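Local coordinates for protein RNA polymerase sigma factor (Bartonella quintana, PDB 5UXX) that probably acts as an extracytoplasmic-function sigma factor, binding core RNA polymerase and promoter DNA to direct transcription initiation at a set of target genes, at residues A21-L26 and D35-T40; W60-L65 and G125-S130; N111-D116 and S150-R155; Q117-I122 and A136-A141. All coordinates share one frame; numbering follows the deposited sequence.

Contact 1: A21-L26 and D35-T40; sequences AFAISL and DLVQDT
Ala23 turns its methyl toward helix 33-46, where it overlaps one branch each of Leu36 and Val37. The closer partner is Val37: Ala23 CB lies 3.7 Å from Val37 CG2. Leu36 CD2 stands beside it, 4.1 Å from Ala23 CB, so the alanine methyl abuts two branches from successive residues. The Val37 rotamer (chi1 179°) sets CG2 beside the backbone N and anti to the carbonyl carbon, and from there it reaches the alanine. So small a residue lets the helices come close, and CA of Ala23 and CA of Val37 are 6.7 Å apart. The pair belongs to the all-helical region 2 of the sigma-70 family, and its two helices are joined by a short loop. Contact between them is purely apolar and buried, with no hydrogen bond crossing. Leu36 also packs on Leu65 and Phe69 of helix 57-81, while Val37 reaches back to Leu16. Both helices turn hydroxyls onto their own backbones: Ser25 OG donates to Ala21 O at 2.7 Å, and Thr40 OG1 to Leu36 O at 2.8 Å. Each hydroxyl shares its carbonyl with the helical N-H and is tilted about 30° out of the carbonyl plane.

Contact 2: W60-L65 and G125-S130; sequences WLFTIL and GASGFS
Helix segment 60-65 faces an irregular loop, 125-130, from a distance: CA of Phe62 and CA of Ser127, the nearest pair, are 9.6 Å apart, and side chains bridge the gap. Phe62 reaches out from the helix and Phe129 from the loop, meeting in a T-shaped (edge-to-face) pair in which the edge of Phe129 is presented to a face of Phe62. The ring centroids lie 5.1 Å apart and the planes are turned by 74°. Closest are Phe62 CD2 and Phe129 CE2, at 3.5 Å. Phe129 carries its ring there with CG beside the backbone N and anti to the carbonyl carbon (chi1 -70°). This aromatic pair joins region 2 of the sigma-70 fold to region 4, since the loop leads from helix 115-125 into helix 131-138, the first helix of the helix-turn-helix. Ser130 caps the new helix by bonding Asp133 N. Ser127 comes to Phe62 at the ring edge instead, its OG 3.6 Å from Phe62 CE2. That hydroxyl is hydrogen-bonded to Ile122 O and to an aromatic residue of the other protein chain; an aromatic side chain of that chain also packs on Phe62. Phe22 of helix 7-26 stacks with the Phe62 ring as well.

Contact 3: N111-D116 and S150-R155; sequences NMLSAD and SRARNR
Leu113 and Arg155 run antiparallel alongside one another, the leucine tip lying along the aliphatic part of the arginine. Leu113 CD2 is 3.6 Å from Arg155 CG and nearly as near to CB, while the other branch, CD1, lies 4.1 Å from Ala152 CB. Arg155 sets out with CG anti to the backbone N (chi1 -174°) and then bends at chi2 (146°), which carries its guanidinium past the leucine to Met112, a selenomethionine. There Met112 O lies in the guanidinium plane, at the edge, 3.5 Å from Arg155 NH2, a contact that does not count as a hydrogen bond. The Met112 chain, bent at both chi2 and chi3, lies roughly perpendicular to the arginine and brings CE to 3.7 Å from Arg155 NH2. Both residues touch a crystal neighbour, so their outer conformations may owe something to packing. Nearby, a water 2.9 Å from Ser114 OG accepts a weak bond from Arg151 NH1. Ser114 is the N-cap residue of helix 115-125, and its OG bonds Gln117 N. The Arg155 charge would probably polarise the Met112 carbonyl without a hydrogen bond, so within region 4 the hold of helix 142-159 on the 111-116 turn comes mainly from the apolar contacts of Leu113.

Contact 4: Q117-I122 and A136-A141; sequences QREAII and AICGCA
Cys138 SG sits over the flat carboxylate of Glu119, almost directly above its centre, 3.8 Å from Glu119 CD. Both oxygens lie equally far from the sulfur, with Glu119 OE1 and OE2 each 3.9 Å from Cys138 SG. The thiol thus covers a face. No hydrogen bond crosses between the segments. Glu119 gets there fully stretched: CG is anti to the backbone N (chi1 177°) and the chain continues straight (chi2 175°). At the margin of this tight part, Ile137 CG2 stands 4.3 Å from Glu119 OE2. Looser by far is the other half of 136-141. The helix ends in a Schellman motif with Gly139 at the C-prime position, where positive phi (65°) reverses the backbone; Cys140 N bonds the carbonyl of the residue just before Ala136, and Gly139 N bonds Ala136 O weakly, at 3.3 Å. Cys140 makes no contact with 117-122, and Gly139 and Ala141 are exposed. This is the turn of the region 4 helix-turn-helix, leading into helix 142-159, which would be the DNA-recognition helix as in other sigma-70 factors. Glu119 is buried, yet well supplied with partners: OE1 forms a salt bridge with Arg66 and a hydrogen bond with Tyr70 OH, both on helix 57-81 of region 2. The nearby positive charge would favour an ionised carboxylate, and these bonds help to fix the flat group against the sulfur.

From the N terminus, contact 1 closes first, folding helix 7-26 back on helix 33-46 across a short loop. Contact 2 opens only afterwards, on helix 57-81, and closes some sixty residues later in region 4. Contact 3 starts inside that span and ends beyond it, at helix 142-159, so the two cross. Contact 4 crosses contact 2 as well but is nested within contact 3, with which it shares helix 115-125. Contact 1 thus binds region 2 internally, and contacts 3 and 4 do so for region 4. Contact 2 joins the regions, aided by direct packing of contact 1 residues Phe22, Ser25 and Leu26 on 117-122.

Contact 1: A21-L26 and D35-T40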
loop_
_atom_site.group_PDB
_atom_site.type_symbol
_atom_site.label_atom_id
_atom_site.label_comp_id
_atom_site.label_asym_id
_atom_site.label_seq_id
_atom_site.Cartn_x
_atom_site.Cartn_y
_atom_site.Cartn_z
ATOM N N ALA A 21 0.843 -3.564 -4.563
ATOM C CA ALA A 21 0.421 -4.309 -3.382
ATOM C C ALA A 21 -0.040 -3.364 -2.278
ATOM O O ALA A 21 -0.968 -3.670 -1.529
ATOM C CB ALA A 21 1.549 -5.198 -2.881
ATOM N N PHE A 22 0.622 -2.215 -2.186
ATOM C CA PHE A 22 0.268 -1.193 -1.210
ATOM C C PHE A 22 -1.110 -0.615 -1.505
ATOM O O PHE A 22 -1.911 -0.399 -0.596
ATOM C CB PHE A 22 1.321 -0.083 -1.197
ATOM C CG PHE A 22 1.065 0.990 -0.177
ATOM C CD1 PHE A 22 0.893 0.668 1.160
ATOM C CD2 PHE A 22 1.012 2.323 -0.552
ATOM C CE1 PHE A 22 0.661 1.654 2.101
ATOM C CE2 PHE A 22 0.782 3.314 0.385
ATOM C CZ PHE A 22 0.607 2.979 1.715
ATOM N N ALA A 23 -1.378 -0.369 -2.784
ATOM C CA ALA A 23 -2.656 0.186 -3.213
ATOM C C ALA A 23 -3.806 -0.776 -2.928
ATOM O O ALA A 23 -4.868 -0.364 -2.462
ATOM C CB ALA A 23 -2.612 0.531 -4.692
ATOM N N ILE A 24 -3.589 -2.055 -3.212
ATOM C CA ILE A 24 -4.605 -3.077 -2.987
ATOM C C ILE A 24 -4.878 -3.250 -1.493
ATOM O O ILE A 24 -6.029 -3.379 -1.073
ATOM C CB ILE A 24 -4.186 -4.427 -3.610
ATOM C CG1 ILE A 24 -4.240 -4.339 -5.137
ATOM C CG2 ILE A 24 -5.078 -5.555 -3.118
ATOM C CD1 ILE A 24 -3.613 -5.517 -5.846
ATOM N N SER A 25 -3.815 -3.232 -0.694
ATOM C CA SER A 25 -3.940 -3.340 0.756
ATOM C C SER A 25 -4.693 -2.149 1.340
ATOM O O SER A 25 -5.425 -2.281 2.322
ATOM C CB SER A 25 -2.559 -3.452 1.405
ATOM O OG SER A 25 -1.843 -4.565 0.902
ATOM N N LEU A 26 -4.505 -0.986 0.726
ATOM C CA LEU A 26 -5.069 0.261 1.226
ATOM C C LEU A 26 -6.521 0.466 0.796
ATOM O O LEU A 26 -7.316 1.054 1.528
ATOM C CB LEU A 26 -4.219 1.440 0.747
ATOM C CG LEU A 26 -3.827 2.508 1.767
ATOM C CD1 LEU A 26 -3.149 1.879 2.972
ATOM C CD2 LEU A 26 -2.921 3.544 1.120
ATOM N N ASP A 35 -6.292 1.727 -10.758
ATOM C CA ASP A 35 -6.252 3.102 -11.256
ATOM C C ASP A 35 -5.416 4.002 -10.354
ATOM O O ASP A 35 -4.792 4.957 -10.816
ATOM C CB ASP A 35 -7.666 3.667 -11.393
ATOM C CG ASP A 35 -8.423 3.062 -12.558
ATOM O OD1 ASP A 35 -7.775 2.470 -13.445
ATOM O OD2 ASP A 35 -9.667 3.179 -12.584
ATOM N N LEU A 36 -5.423 3.690 -9.062
ATOM C CA LEU A 36 -4.651 4.435 -8.075
ATOM C C LEU A 36 -3.156 4.369 -8.372
ATOM O O LEU A 36 -2.444 5.366 -8.247
ATOM C CB LEU A 36 -4.935 3.898 -6.673
ATOM C CG LEU A 36 -4.382 4.685 -5.485
ATOM C CD1 LEU A 36 -4.867 6.124 -5.521
ATOM C CD2 LEU A 36 -4.782 4.012 -4.185
ATOM N N VAL A 37 -2.687 3.190 -8.766
ATOM C CA VAL A 37 -1.289 3.003 -9.136
ATOM C C VAL A 37 -0.960 3.800 -10.395
ATOM O O VAL A 37 0.081 4.454 -10.475
ATOM C CB VAL A 37 -0.965 1.516 -9.373
ATOM C CG1 VAL A 37 0.491 1.349 -9.781
ATOM C CG2 VAL A 37 -1.264 0.706 -8.125
ATOM N N GLN A 38 -1.856 3.733 -11.374
ATOM C CA GLN A 38 -1.699 4.458 -12.631
ATOM C C GLN A 38 -1.530 5.959 -12.401
ATOM O O GLN A 38 -0.625 6.581 -12.956
ATOM C CB GLN A 38 -2.896 4.194 -13.547
ATOM C CG GLN A 38 -2.665 4.574 -14.997
ATOM C CD GLN A 38 -3.746 4.048 -15.918
ATOM O OE1 GLN A 38 -3.662 2.925 -16.415
ATOM N NE2 GLN A 38 -4.772 4.859 -16.152
ATOM N N ASP A 39 -2.407 6.533 -11.582
ATOM C CA ASP A 39 -2.351 7.958 -11.273
ATOM C C ASP A 39 -1.062 8.318 -10.542
ATOM O O ASP A 39 -0.498 9.390 -10.753
ATOM C CB ASP A 39 -3.561 8.376 -10.435
ATOM C CG ASP A 39 -4.867 8.267 -11.197
ATOM O OD1 ASP A 39 -4.830 8.238 -12.446
ATOM O OD2 ASP A 39 -5.933 8.215 -10.548
ATOM N N THR A 40 -0.602 7.415 -9.682
ATOM C CA THR A 40 0.625 7.630 -8.924
ATOM C C THR A 40 1.832 7.677 -9.855
ATOM O O THR A 40 2.712 8.524 -9.707
ATOM C CB THR A 40 0.834 6.529 -7.867
ATOM O OG1 THR A 40 -0.252 6.552 -6.933
ATOM C CG2 THR A 40 2.143 6.743 -7.120
#

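Contact 2: W60-L65 and G125-S130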
loop_
_atom_site.group_PDB
_atom_site.type_symbol
_atom_site.label_atom_id
_atom_site.label_comp_id
_atom_site.label_asym_id
_atom_site.label_seq_id
_atom_site.Cartn_x
_atom_site.Cartn_y
_atom_site.Cartn_z
ATOM N N TRP A 60 9.059 7.860 -1.073
ATOM C CA TRP A 60 8.610 8.994 -1.871
ATOM C C TRP A 60 7.417 8.602 -2.738
ATOM O O TRP A 60 6.442 9.345 -2.845
ATOM C CB TRP A 60 9.756 9.516 -2.742
ATOM C CG TRP A 60 9.431 10.763 -3.507
ATOM C CD1 TRP A 60 9.339 12.029 -3.007
ATOM C CD2 TRP A 60 9.167 10.867 -4.912
ATOM N NE1 TRP A 60 9.029 12.914 -4.011
ATOM C CE2 TRP A 60 8.918 12.226 -5.191
ATOM C CE3 TRP A 60 9.113 9.943 -5.961
ATOM C CZ2 TRP A 60 8.620 12.683 -6.473
ATOM C CZ3 TRP A 60 8.818 10.399 -7.233
ATOM C CH2 TRP A 60 8.575 11.757 -7.478
ATOM N N LEU A 61 7.504 7.425 -3.349
ATOM C CA LEU A 61 6.447 6.920 -4.218
ATOM C C LEU A 61 5.201 6.540 -3.424
ATOM O O LEU A 61 4.079 6.836 -3.838
ATOM C CB LEU A 61 6.949 5.715 -5.016
ATOM C CG LEU A 61 8.005 6.026 -6.079
ATOM C CD1 LEU A 61 8.606 4.749 -6.640
ATOM C CD2 LEU A 61 7.406 6.868 -7.190
ATOM N N PHE A 62 5.404 5.881 -2.286
ATOM C CA PHE A 62 4.299 5.469 -1.427
ATOM C C PHE A 62 3.541 6.674 -0.881
ATOM O O PHE A 62 2.324 6.623 -0.703
ATOM C CB PHE A 62 4.809 4.605 -0.271
ATOM C CG PHE A 62 4.929 3.142 -0.607
ATOM C CD1 PHE A 62 5.574 2.727 -1.762
ATOM C CD2 PHE A 62 4.399 2.181 0.239
ATOM C CE1 PHE A 62 5.685 1.382 -2.067
ATOM C CE2 PHE A 62 4.509 0.834 -0.060
ATOM C CZ PHE A 62 5.151 0.435 -1.214
ATOM N N THR A 63 4.268 7.756 -0.616
ATOM C CA THR A 63 3.667 8.990 -0.126
ATOM C C THR A 63 2.692 9.571 -1.147
ATOM O O THR A 63 1.603 10.024 -0.793
ATOM C CB THR A 63 4.739 10.045 0.208
ATOM O OG1 THR A 63 5.668 9.502 1.153
ATOM C CG2 THR A 63 4.097 11.296 0.794
ATOM N N ILE A 64 3.090 9.554 -2.415
ATOM C CA ILE A 64 2.239 10.054 -3.490
ATOM C C ILE A 64 0.958 9.231 -3.609
ATOM O O ILE A 64 -0.136 9.787 -3.719
ATOM C CB ILE A 64 2.977 10.042 -4.841
ATOM C CG1 ILE A 64 4.164 11.008 -4.806
ATOM C CG2 ILE A 64 2.029 10.405 -5.975
ATOM C CD1 ILE A 64 5.014 10.979 -6.059
ATOM N N LEU A 65 1.097 7.909 -3.571
ATOM C CA LEU A 65 -0.052 7.016 -3.676
ATOM C C LEU A 65 -0.972 7.163 -2.469
ATOM O O LEU A 65 -2.192 7.228 -2.618
ATOM C CB LEU A 65 0.404 5.559 -3.820
ATOM C CG LEU A 65 -0.670 4.536 -4.209
ATOM C CD1 LEU A 65 -0.093 3.475 -5.130
ATOM C CD2 LEU A 65 -1.289 3.882 -2.980
ATOM N N GLY A 125 4.775 -3.725 8.707
ATOM C CA GLY A 125 4.754 -5.176 8.704
ATOM C C GLY A 125 4.892 -5.832 7.344
ATOM O O GLY A 125 5.208 -7.018 7.259
ATOM N N ALA A 126 4.662 -5.072 6.277
ATOM C CA ALA A 126 4.666 -5.651 4.937
ATOM C C ALA A 126 5.563 -4.905 3.950
ATOM O O ALA A 126 6.235 -5.527 3.127
ATOM C CB ALA A 126 3.245 -5.713 4.398
ATOM N N SER A 127 5.573 -3.579 4.029
ATOM C CA SER A 127 6.284 -2.768 3.043
ATOM C C SER A 127 7.768 -2.614 3.371
ATOM O O SER A 127 8.552 -2.172 2.530
ATOM C CB SER A 127 5.629 -1.391 2.921
ATOM O OG SER A 127 4.255 -1.514 2.597
ATOM N N GLY A 128 8.149 -2.971 4.593
ATOM C CA GLY A 128 9.550 -2.989 4.975
ATOM C C GLY A 128 10.143 -1.638 5.333
ATOM O O GLY A 128 11.361 -1.465 5.294
ATOM N N PHE A 129 9.291 -0.678 5.678
ATOM C CA PHE A 129 9.766 0.641 6.087
ATOM C C PHE A 129 10.166 0.665 7.558
ATOM O O PHE A 129 9.648 -0.106 8.366
ATOM C CB PHE A 129 8.700 1.709 5.831
ATOM C CG PHE A 129 8.457 1.992 4.378
ATOM C CD1 PHE A 129 9.410 2.650 3.618
ATOM C CD2 PHE A 129 7.270 1.613 3.775
ATOM C CE1 PHE A 129 9.190 2.915 2.281
ATOM C CE2 PHE A 129 7.042 1.877 2.437
ATOM C CZ PHE A 129 8.002 2.528 1.690
ATOM N N SER A 130 11.098 1.550 7.894
ATOM C CA SER A 130 11.454 1.793 9.284
ATOM C C SER A 130 10.361 2.625 9.948
ATOM O O SER A 130 9.511 3.194 9.263
ATOM C CB SER A 130 12.801 2.507 9.383
ATOM O OG SER A 130 12.733 3.797 8.802
#

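Contact 3: N111-D116 and S150-R155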
loop_
_atom_site.group_PDB
_atom_site.type_symbol
_atom_site.label_atom_id
_atom_site.label_comp_id
_atom_site.label_asym_id
_atom_site.label_seq_id
_atom_site.Cartn_x
_atom_site.Cartn_y
_atom_site.Cartn_z
ATOM N N ASN A 111 -9.570 -4.629 6.627
ATOM C CA ASN A 111 -10.633 -3.642 6.494
ATOM C C ASN A 111 -11.389 -3.409 7.801
ATOM O O ASN A 111 -12.077 -2.401 7.956
ATOM C CB ASN A 111 -11.606 -4.066 5.394
ATOM C CG ASN A 111 -11.032 -3.873 4.002
ATOM O OD1 ASN A 111 -9.886 -3.453 3.843
ATOM N ND2 ASN A 111 -11.830 -4.178 2.986
HETATM N N MSE A 112 -11.260 -4.345 8.737
HETATM C CA MSE A 112 -11.870 -4.198 10.055
HETATM C C MSE A 112 -11.111 -3.171 10.887
HETATM O O MSE A 112 -11.653 -2.592 11.827
HETATM C CB MSE A 112 -11.910 -5.540 10.789
HETATM C CG MSE A 112 -12.799 -6.586 10.143
HETATM SE SE MSE A 112 -14.691 -6.162 10.308
HETATM C CE MSE A 112 -14.851 -6.246 12.251
ATOM N N LEU A 113 -9.847 -2.958 10.537
ATOM C CA LEU A 113 -9.013 -1.979 11.220
ATOM C C LEU A 113 -9.422 -0.561 10.849
ATOM O O LEU A 113 -10.107 -0.344 9.849
ATOM C CB LEU A 113 -7.536 -2.196 10.877
ATOM C CG LEU A 113 -6.937 -3.575 11.147
ATOM C CD1 LEU A 113 -5.496 -3.635 10.657
ATOM C CD2 LEU A 113 -7.017 -3.915 12.624
ATOM N N SER A 114 -9.005 0.405 11.662
ATOM C CA SER A 114 -9.147 1.808 11.301
ATOM C C SER A 114 -8.201 2.118 10.146
ATOM O O SER A 114 -7.265 1.360 9.888
ATOM C CB SER A 114 -8.853 2.718 12.495
ATOM O OG SER A 114 -7.476 2.691 12.830
ATOM N N ALA A 115 -8.452 3.221 9.450
ATOM C CA ALA A 115 -7.626 3.615 8.313
ATOM C C ALA A 115 -6.164 3.797 8.714
ATOM O O ALA A 115 -5.257 3.409 7.977
ATOM C CB ALA A 115 -8.166 4.893 7.690
ATOM N N ASP A 116 -5.944 4.379 9.889
ATOM C CA ASP A 116 -4.597 4.638 10.385
ATOM C C ASP A 116 -3.873 3.349 10.762
ATOM O O ASP A 116 -2.688 3.189 10.471
ATOM C CB ASP A 116 -4.645 5.584 11.585
ATOM C CG ASP A 116 -4.958 7.013 11.188
ATOM O OD1 ASP A 116 -4.695 7.377 10.022
ATOM O OD2 ASP A 116 -5.470 7.771 12.038
ATOM N N SER A 150 1.038 -1.511 17.208
ATOM C CA SER A 150 0.702 -2.392 18.322
ATOM C C SER A 150 -0.793 -2.695 18.383
ATOM O O SER A 150 -1.189 -3.845 18.571
ATOM C CB SER A 150 1.162 -1.778 19.646
ATOM O OG SER A 150 2.575 -1.778 19.745
ATOM N N ARG A 151 -1.618 -1.663 18.232
ATOM C CA ARG A 151 -3.066 -1.842 18.262
ATOM C C ARG A 151 -3.548 -2.653 17.061
ATOM O O ARG A 151 -4.414 -3.518 17.195
ATOM C CB ARG A 151 -3.785 -0.488 18.313
ATOM C CG ARG A 151 -3.593 0.257 19.628
ATOM C CD ARG A 151 -4.332 1.592 19.668
ATOM N NE ARG A 151 -3.840 2.555 18.686
ATOM C CZ ARG A 151 -4.473 2.863 17.559
ATOM N NH1 ARG A 151 -3.955 3.753 16.726
ATOM N NH2 ARG A 151 -5.631 2.291 17.268
ATOM N N ALA A 152 -2.982 -2.372 15.891
ATOM C CA ALA A 152 -3.343 -3.094 14.675
ATOM C C ALA A 152 -2.948 -4.562 14.765
ATOM O O ALA A 152 -3.696 -5.442 14.340
ATOM C CB ALA A 152 -2.696 -2.448 13.460
ATOM N N ARG A 153 -1.767 -4.819 15.317
ATOM C CA ARG A 153 -1.267 -6.182 15.445
ATOM C C ARG A 153 -2.156 -7.006 16.373
ATOM O O ARG A 153 -2.530 -8.129 16.041
ATOM C CB ARG A 153 0.176 -6.181 15.954
ATOM C CG ARG A 153 0.813 -7.562 16.001
ATOM C CD ARG A 153 1.757 -7.706 17.182
ATOM N NE ARG A 153 2.140 -9.099 17.399
ATOM C CZ ARG A 153 3.011 -9.500 18.320
ATOM N NH1 ARG A 153 3.596 -8.614 19.113
ATOM N NH2 ARG A 153 3.296 -10.789 18.447
ATOM N N ASN A 154 -2.501 -6.440 17.525
ATOM C CA ASN A 154 -3.328 -7.141 18.503
ATOM C C ASN A 154 -4.741 -7.404 17.992
ATOM O O ASN A 154 -5.340 -8.432 18.306
ATOM C CB ASN A 154 -3.396 -6.350 19.810
ATOM C CG ASN A 154 -2.089 -6.374 20.577
ATOM O OD1 ASN A 154 -1.261 -7.265 20.388
ATOM N ND2 ASN A 154 -1.898 -5.393 21.452
ATOM N N ARG A 155 -5.268 -6.475 17.201
ATOM C CA ARG A 155 -6.600 -6.633 16.630
ATOM C C ARG A 155 -6.614 -7.704 15.543
ATOM O O ARG A 155 -7.555 -8.492 15.449
ATOM C CB ARG A 155 -7.105 -5.304 16.066
ATOM C CG ARG A 155 -8.541 -5.353 15.571
ATOM C CD ARG A 155 -9.264 -4.038 15.810
ATOM N NE ARG A 155 -10.509 -3.953 15.050
ATOM C CZ ARG A 155 -11.626 -4.602 15.361
ATOM N NH1 ARG A 155 -11.668 -5.392 16.426
ATOM N NH2 ARG A 155 -12.708 -4.459 14.606
HETATM O O HOH W 1 -6.433 4.694 14.715
#

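Contact 4: Q117-I122 and A136-A141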
loop_
_atom_site.group_PDB
_atom_site.type_symbol
_atom_site.label_atom_id
_atom_site.label_comp_id
_atom_site.label_asym_id
_atom_site.label_seq_id
_atom_site.Cartn_x
_atom_site.Cartn_y
_atom_site.Cartn_z
ATOM N N GLN A 117 -4.588 2.436 11.411
ATOM C CA GLN A 117 -4.011 1.158 11.818
ATOM C C GLN A 117 -3.659 0.300 10.612
ATOM O O GLN A 117 -2.596 -0.319 10.568
ATOM C CB GLN A 117 -4.978 0.389 12.719
ATOM C CG GLN A 117 -5.061 0.885 14.148
ATOM C CD GLN A 117 -6.239 0.284 14.888
ATOM O OE1 GLN A 117 -6.418 0.509 16.084
ATOM N NE2 GLN A 117 -7.054 -0.487 14.175
ATOM N N ARG A 118 -4.563 0.267 9.638
ATOM C CA ARG A 118 -4.374 -0.535 8.436
ATOM C C ARG A 118 -3.127 -0.110 7.668
ATOM O O ARG A 118 -2.317 -0.947 7.278
ATOM C CB ARG A 118 -5.608 -0.443 7.536
ATOM C CG ARG A 118 -5.465 -1.155 6.198
ATOM C CD ARG A 118 -6.820 -1.407 5.547
ATOM N NE ARG A 118 -7.589 -0.179 5.360
ATOM C CZ ARG A 118 -8.623 0.181 6.115
ATOM N NH1 ARG A 118 -9.020 -0.597 7.114
ATOM N NH2 ARG A 118 -9.260 1.317 5.873
ATOM N N GLU A 119 -2.973 1.192 7.460
ATOM C CA GLU A 119 -1.821 1.711 6.733
ATOM C C GLU A 119 -0.515 1.481 7.489
ATOM O O GLU A 119 0.492 1.087 6.899
ATOM C CB GLU A 119 -1.995 3.200 6.442
ATOM C CG GLU A 119 -0.800 3.814 5.740
ATOM C CD GLU A 119 -1.035 5.252 5.344
ATOM O OE1 GLU A 119 -1.925 5.899 5.937
ATOM O OE2 GLU A 119 -0.325 5.738 4.440
ATOM N N ALA A 120 -0.538 1.732 8.794
ATOM C CA ALA A 120 0.653 1.590 9.627
ATOM C C ALA A 120 1.188 0.160 9.621
ATOM O O ALA A 120 2.390 -0.058 9.468
ATOM C CB ALA A 120 0.355 2.034 11.050
ATOM N N ILE A 121 0.296 -0.813 9.786
ATOM C CA ILE A 121 0.709 -2.210 9.868
ATOM C C ILE A 121 1.172 -2.726 8.504
ATOM O O ILE A 121 1.985 -3.644 8.425
ATOM C CB ILE A 121 -0.427 -3.110 10.421
ATOM C CG1 ILE A 121 0.120 -4.479 10.833
ATOM C CG2 ILE A 121 -1.567 -3.248 9.420
ATOM C CD1 ILE A 121 1.132 -4.416 11.954
ATOM N N ILE A 122 0.662 -2.127 7.432
ATOM C CA ILE A 122 1.104 -2.476 6.085
ATOM C C ILE A 122 2.491 -1.902 5.810
ATOM O O ILE A 122 3.373 -2.600 5.311
ATOM C CB ILE A 122 0.112 -1.980 5.013
ATOM C CG1 ILE A 122 -1.178 -2.800 5.063
ATOM C CG2 ILE A 122 0.724 -2.080 3.625
ATOM C CD1 ILE A 122 -0.962 -4.287 4.875
ATOM N N ALA A 136 7.202 9.526 8.494
ATOM C CA ALA A 136 7.310 10.583 7.495
ATOM C C ALA A 136 6.220 10.451 6.438
ATOM O O ALA A 136 5.642 11.447 6.002
ATOM C CB ALA A 136 8.685 10.561 6.844
ATOM N N ILE A 137 5.947 9.216 6.026
ATOM C CA ILE A 137 4.907 8.941 5.042
ATOM C C ILE A 137 3.530 9.359 5.554
ATOM O O ILE A 137 2.762 10.004 4.840
ATOM C CB ILE A 137 4.874 7.444 4.661
ATOM C CG1 ILE A 137 6.154 7.054 3.921
ATOM C CG2 ILE A 137 3.656 7.130 3.805
ATOM C CD1 ILE A 137 6.280 5.568 3.662
ATOM N N CYS A 138 3.229 9.001 6.797
ATOM C CA CYS A 138 1.920 9.286 7.378
ATOM C C CYS A 138 1.841 10.689 7.972
ATOM O O CYS A 138 0.771 11.135 8.386
ATOM C CB CYS A 138 1.579 8.251 8.451
ATOM S SG CYS A 138 1.455 6.561 7.834
ATOM N N GLY A 139 2.974 11.383 8.007
ATOM C CA GLY A 139 3.023 12.730 8.546
ATOM C C GLY A 139 2.711 12.788 10.030
ATOM O O GLY A 139 2.002 13.684 10.490
ATOM N N CYS A 140 3.237 11.826 10.782
ATOM C CA CYS A 140 3.023 11.780 12.223
ATOM C C CYS A 140 4.317 11.455 12.959
ATOM O O CYS A 140 5.363 11.269 12.340
ATOM C CB CYS A 140 1.947 10.751 12.574
ATOM S SG CYS A 140 2.401 9.042 12.200
ATOM N N ALA A 141 4.238 11.391 14.284
ATOM C CA ALA A 141 5.403 11.083 15.105
ATOM C C ALA A 141 5.698 9.587 15.106
ATOM O O ALA A 141 4.827 8.773 14.800
ATOM C CB ALA A 141 5.197 11.584 16.525
#